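Local coordinates for protein transcriptional regulators (LACI-FAMILY TRANSCRIPTIONAL REGULATORY PROTEIN) (Corynebacterium glutamicum, PDB 3GYB) that probably binds operator DNA as a LacI-family transcriptional regulator, its periplasmic-binding-protein-like core pairing with a second copy in the crystal and holding a magnesium ion, at residues 110-113 against 114-118; 136-139 against 140-144; 180-184 against 185-189; 218-221 against 222-225. All coordinates share one frame; numbering follows the deposited sequence.

Contact 1. Residues 110-113 against 114-118; sequences TKHL and IDLGH
Five backbone bonds tie residues 110-113 to 114-118 where helix 102-115 runs out. Two belong to the regular helix: Ile114 N reaches Thr110 O, and Asp115 N meets Lys111 O at 2.7 Å. Beyond them the pattern frays, for Leu116 N makes only weak bonds, to His112 O and Leu113 O. A Schellman motif then closes the helix: Gly117 takes a positive phi of 99°, Gly117 N turns back to Ile114 O (2.9 Å), and His118 N to Leu113 O (3.2 Å). That same Leu113 O lies in the plane of the His118 imidazole, at its edge, while the ring nitrogens bond to Thr178 and to the backbone of Ala270.

Apolar contact comes from Leu116, whose CD1 methyl sits over one face of the His112 ring in a CH-pi contact, 3.8 Å from the ring centroid and displaced toward the rim. Leu113 turns inward to strand 179-182.

Charge plays a looser part. Lys111 bends at chi2 and chi4, which brings its CE up to the oxygen end of the Asp115 carboxylate, 3.2 Å from OD1. Lys111 NZ stays 4.0 Å from Asp115 OD2, an attraction between opposite charges that falls short of a salt bridge.

Contact 2. Residues 136-139 against 140-144; sequences ESFE and ATMRA
Helix 129-144 is the connecting helix of a beta-alpha-beta unit between strands 121-124 and 150-151, and its final turns illustrate how i to i+4 pairs give a helix two different faces. On the inner face, Met142, present as selenomethionine, lies alongside Phe138 and points the same way. The Met142 CG methylene rests over one face of the phenyl ring, offset toward the rim, with CG 3.6 Å from Phe138 CE1: a CH-pi contact. Bends at chi2 and chi3 curl the chain, and SE approaches the same ring obliquely, 4.9 Å from the Phe138 centroid, as a Met-aromatic contact. Both side chains also pack on Ile121 of the sheet.

Thr141 ties its hydroxyl to its own helix. Because OG1 stands beside the backbone N (chi1 -60°), it donates to Ser137 O at 2.8 Å, while Thr141 N reaches this oxygen from the opposite face of the carbonyl plane. Two donors thus grip one acceptor.

The outer face is polar. Glu139 and Arg143 run side by side, and Glu139 OE1 meets Arg143 NH1 at the guanidinium edge, at 3.3 Å a long and weak but nearly straight bond within a salt bridge. Carboxylate and guanidinium planes stand 83° apart, an orientation that does not suit a two-pronged pairing. Instead, one water joins Glu139 OE2 (2.7 Å) to Arg143 NH2, and another is bound by OE1 and makes only a weak bond to that nitrogen. This division into a sheet-facing apolar side and a hydrated, ion-paired side is characteristic of an amphipathic helix in an alpha/beta fold.

Contact 3. Residues 180-184 against 185-189; sequences IFSSN and DITAI
Asn184 OD1 is gripped by two donors of a single residue, Thr187: the backbone N at 2.9 Å and the hydroxyl OG1 at 2.8 Å. The amide N approaches almost in line with the side-chain carbonyl, whereas OG1 comes in at a C=O...O angle of 120°, tilted from the carbonyl plane. The two side chains cross at about a right angle. Asn184 can reach over the helix start because its CG lies between the backbone N and the carbonyl carbon (chi1 52°), which folds the amide back over the first turn. Its OD1 also lies 3.1 Å from Ile186 CG2.

The backbone oxygen of Asn184 is shared as well. Ala188 N donates to Asn184 O at 3.1 Å, and Ser182 OG supplies a second bond of 2.9 Å, both in the carbonyl plane. Asn184 is the N-cap of helix 185-198, its OD1 capping Thr187 N in the first turn, just where strand 179-182 passes into the helix of a beta-alpha-beta unit. With two donors on OD1, the group is held against rotation.

Ser182 has a second role, as packing. Its OG touches Thr187 CG2 at 3.2 Å, and its CB meets the Ala188 methyl, CB to CB 3.7 Å, bringing the last residue of the strand against the helix. Beside the cap, Asp185 directs its carboxylate elsewhere, to Thr214 N and Thr226 OG1. The Asn184 side chain approaches that of Asp212, a ligand of the bound magnesium ion, to within about 4 Å.

Contact 4. Residues 218-221 against 222-225; sequences QTRL and INLT
Thr219 and Ile222 form the close-packed half of this turn. Thr219 OG1, placed between its backbone N and carbonyl carbon (chi1 63°), accepts from Ile222 N at 3.2 Å with an N-H...O angle of 158°. The same oxygen lies against the Ile222 side chain, 3.4 Å from CB and 3.5 Å from CG1, and it also bonds to Leu216 O of the preceding helix. Ile222 continues inward, onto Ile189 and Leu192 of helix 185-198. A backbone bond, Asn223 N to Thr219 O at 2.7 Å, brings the chain round; Asn223 itself adopts positive phi and psi, after which the chain heads toward strand 226-228.

The other half is looser. Asn223 leans its CB on Arg220 O at 3.5 Å, and a water lies between its OD1 (2.9 Å) and Gln218 O. Arg220 NH1 comes no closer than 4.3 Å to Asn223 ND2, with ND2 placed obliquely to the guanidinium; the arginine is engaged elsewhere, its NE forming a salt bridge with Glu197 of the second subunit. Leu221 likewise packs on Leu192 of that subunit. A side-chain oxygen accepting the amide three residues on, together with an i to i+4 backbone bond, is the pattern of an ST motif, used here in a loop that leads from helix 215-218 to strand 226-228 and contributes to the dimer interface.

The four sites follow one another along the chain within a single periplasmic-binding-protein-like region. Contacts 1 and 2 lie on neighbouring helices, centres 12 Å apart, and meet where Thr110 CG2 touches Met142 SE at 3.7 Å. Phe181 of contact 3 extends this core, packing against Thr110 and Leu113 and, through its CD2, lying 4.1 Å from Phe138 CD1. On the other side, contact 3 abuts contact 4, where Asp185 OD1 lies 3.6 Å from Leu224 CD1. Contact 3 also lies nearest the metal: the Asp185 side chain is about 7 Å from the magnesium ion, that of Thr219 in contact 4 about 14 Å, and contacts 1 and 2 are remote.

Contact 1. Residues 110-113 against 114-118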
# COMPACT_ATOMS: atom_id res chain seq x y z
N THR A 110 7.55 -0.68 23.41
CA THR A 110 8.66 -1.26 24.15
C THR A 110 8.19 -1.83 25.48
O THR A 110 8.55 -2.95 25.85
CB THR A 110 9.75 -0.21 24.39
OG1 THR A 110 10.11 0.38 23.13
CG2 THR A 110 10.99 -0.84 25.01
N LYS A 111 7.38 -1.05 26.20
CA LYS A 111 6.86 -1.48 27.49
C LYS A 111 6.03 -2.75 27.32
O LYS A 111 6.05 -3.62 28.18
CB LYS A 111 6.02 -0.37 28.11
CG LYS A 111 5.45 -0.70 29.49
CD LYS A 111 6.55 -0.94 30.51
CE LYS A 111 5.98 -1.18 31.90
NZ LYS A 111 5.10 -0.06 32.33
N HIS A 112 5.30 -2.85 26.21
CA HIS A 112 4.48 -4.04 25.97
C HIS A 112 5.37 -5.28 25.90
O HIS A 112 5.07 -6.30 26.50
CB HIS A 112 3.67 -3.90 24.68
CG HIS A 112 2.77 -5.06 24.39
ND1 HIS A 112 1.77 -5.45 25.26
CD2 HIS A 112 2.69 -5.89 23.33
CE1 HIS A 112 1.12 -6.48 24.74
NE2 HIS A 112 1.66 -6.77 23.57
N LEU A 113 6.46 -5.18 25.15
CA LEU A 113 7.38 -6.30 25.01
C LEU A 113 8.00 -6.63 26.37
O LEU A 113 8.16 -7.80 26.72
CB LEU A 113 8.47 -5.97 23.99
CG LEU A 113 7.96 -5.79 22.56
CD1 LEU A 113 9.13 -5.49 21.62
CD2 LEU A 113 7.24 -7.07 22.12
N ILE A 114 8.35 -5.60 27.13
CA ILE A 114 8.93 -5.79 28.45
C ILE A 114 7.91 -6.45 29.38
O ILE A 114 8.25 -7.41 30.09
CB ILE A 114 9.38 -4.45 29.06
CG1 ILE A 114 10.57 -3.91 28.26
CG2 ILE A 114 9.77 -4.62 30.53
CD1 ILE A 114 10.96 -2.50 28.65
N ASP A 115 6.68 -5.97 29.37
CA ASP A 115 5.65 -6.56 30.23
C ASP A 115 5.34 -8.00 29.81
O ASP A 115 4.83 -8.78 30.61
CB ASP A 115 4.37 -5.72 30.22
CG ASP A 115 4.51 -4.43 31.00
OD1 ASP A 115 5.40 -4.36 31.88
OD2 ASP A 115 3.73 -3.49 30.75
N LEU A 116 5.66 -8.35 28.57
CA LEU A 116 5.42 -9.72 28.09
C LEU A 116 6.54 -10.67 28.52
O LEU A 116 6.48 -11.87 28.25
CB LEU A 116 5.27 -9.75 26.57
CG LEU A 116 3.92 -9.29 26.00
CD1 LEU A 116 4.01 -9.16 24.49
CD2 LEU A 116 2.84 -10.28 26.38
N GLY A 117 7.56 -10.12 29.18
CA GLY A 117 8.65 -10.97 29.64
C GLY A 117 9.91 -11.00 28.78
O GLY A 117 10.84 -11.74 29.08
N HIS A 118 9.94 -10.20 27.72
CA HIS A 118 11.11 -10.15 26.85
C HIS A 118 12.16 -9.21 27.43
O HIS A 118 11.82 -8.16 27.98
CB HIS A 118 10.71 -9.65 25.46
CG HIS A 118 9.79 -10.58 24.72
ND1 HIS A 118 10.24 -11.66 24.00
CD2 HIS A 118 8.44 -10.58 24.61
CE1 HIS A 118 9.21 -12.30 23.48
NE2 HIS A 118 8.10 -11.67 23.83

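Contact 2. Residues 136-139 against 140-144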
# COMPACT_ATOMS: atom_id res chain seq x y z
N GLU A 136 14.83 6.98 19.88
CA GLU A 136 15.22 7.60 21.14
C GLU A 136 14.35 7.12 22.29
O GLU A 136 14.84 6.84 23.39
CB GLU A 136 15.16 9.12 21.01
CG GLU A 136 16.13 9.68 19.98
CD GLU A 136 16.12 11.19 19.93
OE1 GLU A 136 15.04 11.78 19.76
OE2 GLU A 136 17.21 11.79 20.05
N SER A 137 13.04 7.02 22.05
CA SER A 137 12.13 6.56 23.08
C SER A 137 12.38 5.08 23.38
O SER A 137 12.32 4.65 24.53
CB SER A 137 10.68 6.77 22.64
OG SER A 137 9.78 6.29 23.64
N PHE A 138 12.67 4.30 22.35
CA PHE A 138 12.96 2.88 22.55
C PHE A 138 14.13 2.75 23.52
O PHE A 138 14.06 2.00 24.50
CB PHE A 138 13.33 2.22 21.22
CG PHE A 138 13.98 0.87 21.37
CD1 PHE A 138 13.26 -0.22 21.83
CD2 PHE A 138 15.33 0.70 21.07
CE1 PHE A 138 13.86 -1.47 21.98
CE2 PHE A 138 15.95 -0.55 21.22
CZ PHE A 138 15.21 -1.63 21.67
N GLU A 139 15.21 3.48 23.26
CA GLU A 139 16.38 3.40 24.12
C GLU A 139 16.09 3.90 25.53
O GLU A 139 16.50 3.27 26.51
CB GLU A 139 17.55 4.21 23.54
CG GLU A 139 18.16 3.61 22.27
CD GLU A 139 19.66 3.86 22.18
OE1 GLU A 139 20.10 4.97 22.56
OE2 GLU A 139 20.40 2.97 21.72
N ALA A 140 15.39 5.02 25.64
CA ALA A 140 15.08 5.58 26.95
C ALA A 140 14.20 4.64 27.77
O ALA A 140 14.38 4.49 28.97
CB ALA A 140 14.39 6.94 26.80
N THR A 141 13.23 4.02 27.10
CA THR A 141 12.33 3.10 27.78
C THR A 141 13.08 1.84 28.22
O THR A 141 12.85 1.33 29.31
CB THR A 141 11.16 2.71 26.88
OG1 THR A 141 10.44 3.90 26.53
CG2 THR A 141 10.22 1.75 27.60
N MSE A 142 13.96 1.33 27.36
CA MSE A 142 14.73 0.15 27.72
C MSE A 142 15.60 0.45 28.95
O MSE A 142 15.59 -0.30 29.91
CB MSE A 142 15.63 -0.30 26.55
CG MSE A 142 14.88 -0.96 25.40
SE MSE A 142 14.12 -2.69 25.81
CE MSE A 142 15.74 -3.75 25.86
N ARG A 143 16.32 1.57 28.92
CA ARG A 143 17.17 1.94 30.05
C ARG A 143 16.37 2.28 31.31
O ARG A 143 16.85 2.07 32.42
CB ARG A 143 18.07 3.12 29.67
CG ARG A 143 19.08 2.77 28.60
CD ARG A 143 20.22 3.78 28.54
NE ARG A 143 21.21 3.36 27.56
CZ ARG A 143 21.14 3.62 26.26
NH1 ARG A 143 20.12 4.32 25.78
NH2 ARG A 143 22.08 3.17 25.44
N ALA A 144 15.17 2.81 31.13
CA ALA A 144 14.34 3.14 32.29
C ALA A 144 14.02 1.85 33.04
O ALA A 144 13.89 1.86 34.27
CB ALA A 144 13.06 3.81 31.84
O HOH W 1 22.92 2.49 22.41
O HOH W 2 22.66 5.54 23.02

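Contact 3. Residues 180-184 against 185-189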
# COMPACT_ATOMS: atom_id res chain seq x y z
N ILE A 180 11.12 -8.01 18.53
CA ILE A 180 11.54 -6.86 17.74
C ILE A 180 10.46 -5.79 17.70
O ILE A 180 9.29 -6.10 17.47
CB ILE A 180 11.85 -7.26 16.28
CG1 ILE A 180 13.06 -8.20 16.23
CG2 ILE A 180 12.10 -6.01 15.43
CD1 ILE A 180 13.31 -8.83 14.86
N PHE A 181 10.84 -4.55 17.97
CA PHE A 181 9.92 -3.43 17.86
C PHE A 181 10.35 -2.74 16.57
O PHE A 181 11.40 -2.09 16.52
CB PHE A 181 10.03 -2.46 19.05
CG PHE A 181 9.48 -1.08 18.77
CD1 PHE A 181 8.32 -0.91 18.01
CD2 PHE A 181 10.13 0.06 19.25
CE1 PHE A 181 7.82 0.36 17.74
CE2 PHE A 181 9.63 1.33 18.98
CZ PHE A 181 8.48 1.49 18.22
N SER A 182 9.56 -2.91 15.52
CA SER A 182 9.84 -2.32 14.23
C SER A 182 9.34 -0.88 14.20
O SER A 182 8.21 -0.60 14.60
CB SER A 182 9.16 -3.13 13.12
OG SER A 182 9.51 -2.64 11.85
N SER A 183 10.18 0.03 13.71
CA SER A 183 9.82 1.44 13.67
C SER A 183 8.48 1.69 12.98
O SER A 183 7.77 2.63 13.32
CB SER A 183 10.92 2.26 12.99
OG SER A 183 10.77 3.64 13.28
N ASN A 184 8.14 0.85 12.01
CA ASN A 184 6.86 0.99 11.32
C ASN A 184 6.41 -0.34 10.74
O ASN A 184 7.17 -1.30 10.71
CB ASN A 184 6.95 2.04 10.22
CG ASN A 184 8.10 1.79 9.28
OD1 ASN A 184 8.17 0.75 8.64
ND2 ASN A 184 9.02 2.74 9.22
N ASP A 185 5.15 -0.40 10.30
CA ASP A 185 4.59 -1.63 9.75
C ASP A 185 5.26 -2.17 8.50
O ASP A 185 5.49 -3.37 8.40
CB ASP A 185 3.10 -1.43 9.44
CG ASP A 185 2.24 -1.40 10.69
OD1 ASP A 185 2.77 -1.55 11.82
OD2 ASP A 185 1.00 -1.23 10.54
N ILE A 186 5.56 -1.30 7.54
CA ILE A 186 6.15 -1.79 6.30
C ILE A 186 7.49 -2.47 6.60
O ILE A 186 7.82 -3.49 6.00
CB ILE A 186 6.31 -0.64 5.26
CG1 ILE A 186 6.63 -1.23 3.89
CG2 ILE A 186 7.39 0.33 5.70
CD1 ILE A 186 5.55 -2.16 3.35
N THR A 187 8.24 -1.92 7.55
CA THR A 187 9.50 -2.54 7.92
C THR A 187 9.21 -3.88 8.60
O THR A 187 9.93 -4.87 8.39
CB THR A 187 10.30 -1.61 8.87
OG1 THR A 187 10.69 -0.44 8.14
CG2 THR A 187 11.55 -2.31 9.41
N ALA A 188 8.15 -3.92 9.40
CA ALA A 188 7.76 -5.14 10.11
C ALA A 188 7.38 -6.26 9.15
O ALA A 188 7.55 -7.44 9.47
CB ALA A 188 6.60 -4.85 11.07
N ILE A 189 6.84 -5.90 7.99
CA ILE A 189 6.47 -6.90 6.99
C ILE A 189 7.75 -7.61 6.58
O ILE A 189 7.76 -8.83 6.37
CB ILE A 189 5.82 -6.26 5.74
CG1 ILE A 189 4.54 -5.51 6.14
CG2 ILE A 189 5.50 -7.33 4.70
CD1 ILE A 189 3.56 -6.36 6.90

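Contact 4. Residues 218-221 against 222-225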
# COMPACT_ATOMS: atom_id res chain seq x y z
N GLN A 218 -3.82 -4.91 9.38
CA GLN A 218 -5.20 -5.29 9.67
C GLN A 218 -5.68 -6.56 8.98
O GLN A 218 -6.72 -7.12 9.36
CB GLN A 218 -6.13 -4.14 9.28
CG GLN A 218 -5.87 -2.84 10.03
CD GLN A 218 -6.61 -1.67 9.41
OE1 GLN A 218 -7.76 -1.81 8.99
NE2 GLN A 218 -5.96 -0.51 9.36
N THR A 219 -4.95 -7.02 7.98
CA THR A 219 -5.36 -8.23 7.26
C THR A 219 -5.22 -9.48 8.12
O THR A 219 -4.40 -9.55 9.04
CB THR A 219 -4.53 -8.44 5.97
OG1 THR A 219 -3.15 -8.63 6.32
CG2 THR A 219 -4.66 -7.23 5.05
N ARG A 220 -6.04 -10.49 7.83
CA ARG A 220 -5.96 -11.74 8.57
C ARG A 220 -4.62 -12.42 8.29
O ARG A 220 -4.03 -13.03 9.17
CB ARG A 220 -7.10 -12.68 8.15
CG ARG A 220 -6.99 -14.07 8.77
CD ARG A 220 -7.21 -14.03 10.28
NE ARG A 220 -6.99 -15.33 10.91
CZ ARG A 220 -5.80 -15.81 11.25
NH1 ARG A 220 -4.70 -15.11 11.02
NH2 ARG A 220 -5.70 -17.00 11.84
N LEU A 221 -4.15 -12.31 7.05
CA LEU A 221 -2.88 -12.93 6.68
C LEU A 221 -1.69 -12.43 7.50
O LEU A 221 -0.89 -13.22 8.00
CB LEU A 221 -2.60 -12.70 5.19
CG LEU A 221 -1.28 -13.30 4.69
CD1 LEU A 221 -1.37 -14.83 4.80
CD2 LEU A 221 -1.03 -12.88 3.25
N ILE A 222 -1.58 -11.11 7.62
CA ILE A 222 -0.47 -10.52 8.35
C ILE A 222 -0.79 -10.43 9.84
O ILE A 222 0.05 -10.76 10.68
CB ILE A 222 -0.13 -9.16 7.73
CG1 ILE A 222 0.23 -9.36 6.25
CG2 ILE A 222 1.02 -8.51 8.48
CD1 ILE A 222 0.50 -8.08 5.49
N ASN A 223 -2.00 -9.96 10.16
CA ASN A 223 -2.46 -9.89 11.55
C ASN A 223 -1.38 -9.38 12.50
O ASN A 223 -1.06 -10.02 13.50
CB ASN A 223 -2.92 -11.29 11.97
CG ASN A 223 -3.81 -11.28 13.19
OD1 ASN A 223 -4.65 -10.40 13.34
ND2 ASN A 223 -3.64 -12.27 14.05
N LEU A 224 -0.86 -8.20 12.18
CA LEU A 224 0.24 -7.57 12.92
C LEU A 224 -0.09 -6.74 14.16
O LEU A 224 -0.88 -5.79 14.09
CB LEU A 224 1.01 -6.68 11.93
CG LEU A 224 2.53 -6.52 11.83
CD1 LEU A 224 2.80 -5.12 11.29
CD2 LEU A 224 3.24 -6.72 13.16
N THR A 225 0.54 -7.07 15.29
CA THR A 225 0.36 -6.29 16.51
C THR A 225 1.11 -5.00 16.18
O THR A 225 2.24 -5.05 15.70
CB THR A 225 0.99 -7.01 17.71
OG1 THR A 225 0.22 -8.18 17.99
CG2 THR A 225 1.03 -6.11 18.94
O HOH W 3 -6.72 -9.32 11.56